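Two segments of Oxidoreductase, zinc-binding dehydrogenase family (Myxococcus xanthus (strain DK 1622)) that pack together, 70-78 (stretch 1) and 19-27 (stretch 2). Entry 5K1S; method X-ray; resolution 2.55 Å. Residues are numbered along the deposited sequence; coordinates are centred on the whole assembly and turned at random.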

# COMPACT_ATOMS: atom_id res chain seq x y z
N ARG A 70 -1.46 -24.10 -13.39
CA ARG A 70 -0.54 -24.32 -14.49
C ARG A 70 0.37 -25.53 -14.29
O ARG A 70 1.14 -25.86 -15.19
CB ARG A 70 0.31 -23.07 -14.72
CG ARG A 70 -0.50 -21.90 -15.26
CD ARG A 70 0.38 -20.84 -15.91
NE ARG A 70 1.24 -20.18 -14.94
CZ ARG A 70 0.90 -19.11 -14.23
NH1 ARG A 70 1.77 -18.58 -13.37
NH2 ARG A 70 -0.30 -18.57 -14.36
N THR A 71 0.29 -26.21 -13.14
CA THR A 71 1.04 -27.44 -12.95
C THR A 71 0.31 -28.59 -13.65
O THR A 71 -0.92 -28.62 -13.74
CB THR A 71 1.21 -27.76 -11.47
OG1 THR A 71 1.62 -26.58 -10.77
CG2 THR A 71 2.26 -28.85 -11.27
N SER A 72 1.09 -29.55 -14.16
CA SER A 72 0.55 -30.64 -14.95
C SER A 72 1.31 -31.92 -14.67
O SER A 72 2.54 -31.96 -14.77
CB SER A 72 0.62 -30.30 -16.45
OG SER A 72 -0.01 -31.31 -17.22
N VAL A 73 0.57 -32.98 -14.32
CA VAL A 73 1.17 -34.28 -14.04
C VAL A 73 1.54 -34.99 -15.34
O VAL A 73 0.82 -34.86 -16.34
CB VAL A 73 0.23 -35.16 -13.19
CG1 VAL A 73 -0.02 -34.53 -11.83
CG2 VAL A 73 -1.09 -35.41 -13.92
N PRO A 74 2.64 -35.76 -15.35
CA PRO A 74 3.59 -35.95 -14.25
C PRO A 74 4.41 -34.69 -13.98
O PRO A 74 4.70 -33.94 -14.92
CB PRO A 74 4.48 -37.10 -14.75
CG PRO A 74 4.40 -37.01 -16.23
CD PRO A 74 3.02 -36.53 -16.54
N ALA A 75 4.78 -34.46 -12.72
CA ALA A 75 5.40 -33.21 -12.33
C ALA A 75 6.49 -33.45 -11.30
O ALA A 75 6.33 -34.27 -10.39
CB ALA A 75 4.36 -32.23 -11.76
N ILE A 76 7.59 -32.72 -11.45
CA ILE A 76 8.65 -32.66 -10.45
C ILE A 76 8.49 -31.33 -9.73
O ILE A 76 8.66 -30.26 -10.32
CB ILE A 76 10.04 -32.79 -11.09
CG1 ILE A 76 10.19 -34.15 -11.77
CG2 ILE A 76 11.14 -32.58 -10.04
CD1 ILE A 76 11.43 -34.28 -12.63
N LEU A 77 8.15 -31.39 -8.44
CA LEU A 77 7.85 -30.19 -7.68
C LEU A 77 9.12 -29.61 -7.07
O LEU A 77 10.19 -30.22 -7.09
CB LEU A 77 6.82 -30.49 -6.59
CG LEU A 77 5.63 -31.37 -6.99
CD1 LEU A 77 4.60 -31.41 -5.87
CD2 LEU A 77 4.99 -30.90 -8.29
N GLY A 78 8.99 -28.41 -6.51
CA GLY A 78 10.07 -27.78 -5.77
C GLY A 78 10.63 -26.56 -6.45
O GLY A 78 11.03 -26.62 -7.62
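Stretch 2, residues 19-27: KAVVLRSFG

Apolar side chains pair on both sides of the paired backbones. L77 and L23 meet on one side; P74 with V22 and I76 with A20 meet on the other. L23 is buried, and L77 meets it through the side-chain ends, with L77 CD1 4.1 Å from L23 CD2. On the other side, P74 CB is 3.9 Å from V22 CG1 and I76 CD1 is 4.1 Å from A20 CB. CG1 of V73 lies over one face of the F26 ring, 3.6 Å from the ring centroid and 14° off the ring normal, a CH-pi contact. The CA-to-CB bond of F26 points sideways, and its m rotamer (chi1 -59°) brings the ring in under the valine. The carbonyl O of T71 approaches the same ring at its edge, 3.7 Å from F26 CZ.

These pairings follow an antiparallel course. As stretch 1 advances from P74 to I76, its nearest partners in stretch 2 run back from R24 through L23 to V22. Stretch 2 is already in a strand at K19, one that begins earlier in the chain, and its later residues, toward G27, are loop. Stretch 1 forms no regular strand, although A75 is extended, with phi/psi of -142/140. A cis peptide bond precedes P74.

The backbones are joined at a single antiparallel bridge between A75 and L23, whose CA atoms are 5.2 Å apart. Two hydrogen bonds close it. L23 N donates to A75 O at 3.0 Å, and A75 N donates to L23 O at 3.0 Å. P74 has no amide hydrogen to donate, but its CA lies 3.2 Å from L23 O in a CA-H...O contact.

At the polar edge is R24. Its CA-to-CB bond points away from stretch 1, yet the end of the side chain comes nearer, placing NH1 3.6 Å from P74 CB. The approach to the guanidinium is oblique. R24 NE and NH2 are hydrogen-bonded elsewhere in the structure.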

# COMPACT_ATOMS: atom_id res chain seq x y z
N LYS A 19 17.40 -39.98 -10.54
CA LYS A 19 16.38 -40.21 -9.53
C LYS A 19 15.64 -38.91 -9.26
O LYS A 19 16.25 -37.84 -9.16
CB LYS A 19 17.00 -40.76 -8.24
N ALA A 20 14.32 -39.00 -9.15
CA ALA A 20 13.49 -37.82 -8.94
C ALA A 20 12.15 -38.24 -8.37
O ALA A 20 11.57 -39.24 -8.80
CB ALA A 20 13.29 -37.05 -10.25
N VAL A 21 11.67 -37.47 -7.39
CA VAL A 21 10.32 -37.67 -6.88
C VAL A 21 9.33 -37.15 -7.91
O VAL A 21 9.38 -35.98 -8.31
CB VAL A 21 10.14 -36.97 -5.53
CG1 VAL A 21 8.68 -37.02 -5.08
CG2 VAL A 21 11.03 -37.61 -4.48
N VAL A 22 8.44 -38.03 -8.37
CA VAL A 22 7.48 -37.70 -9.42
C VAL A 22 6.08 -37.73 -8.83
O VAL A 22 5.77 -38.56 -7.97
CB VAL A 22 7.60 -38.67 -10.61
CG1 VAL A 22 6.70 -38.22 -11.75
CG2 VAL A 22 9.04 -38.77 -11.08
N LEU A 23 5.24 -36.82 -9.29
CA LEU A 23 3.83 -36.75 -8.91
C LEU A 23 3.01 -37.02 -10.16
O LEU A 23 2.96 -36.19 -11.08
CB LEU A 23 3.49 -35.38 -8.32
CG LEU A 23 2.05 -35.18 -7.86
CD1 LEU A 23 1.79 -35.97 -6.58
CD2 LEU A 23 1.75 -33.71 -7.66
N ARG A 24 2.36 -38.19 -10.21
CA ARG A 24 1.58 -38.58 -11.37
C ARG A 24 0.08 -38.35 -11.18
O ARG A 24 -0.67 -38.49 -12.15
CB ARG A 24 1.84 -40.05 -11.70
CG ARG A 24 3.31 -40.34 -11.97
CD ARG A 24 3.53 -41.66 -12.68
NE ARG A 24 4.91 -41.77 -13.15
CZ ARG A 24 5.35 -41.28 -14.31
NH1 ARG A 24 4.52 -40.64 -15.13
NH2 ARG A 24 6.62 -41.42 -14.65
N SER A 25 -0.36 -38.00 -9.98
CA SER A 25 -1.75 -37.60 -9.76
C SER A 25 -1.81 -36.69 -8.55
O SER A 25 -1.29 -37.03 -7.49
CB SER A 25 -2.66 -38.82 -9.56
OG SER A 25 -2.37 -39.50 -8.36
N PHE A 26 -2.44 -35.53 -8.71
CA PHE A 26 -2.61 -34.62 -7.59
C PHE A 26 -3.43 -35.28 -6.49
O PHE A 26 -4.36 -36.05 -6.76
CB PHE A 26 -3.30 -33.33 -8.05
CG PHE A 26 -2.56 -32.59 -9.13
CD1 PHE A 26 -1.35 -31.99 -8.86
CD2 PHE A 26 -3.09 -32.49 -10.40
CE1 PHE A 26 -0.66 -31.30 -9.84
CE2 PHE A 26 -2.41 -31.80 -11.39
CZ PHE A 26 -1.20 -31.20 -11.11
N GLY A 27 -3.07 -35.00 -5.24
CA GLY A 27 -3.77 -35.58 -4.12
C GLY A 27 -2.98 -35.58 -2.83
O GLY A 27 -2.33 -34.59 -2.48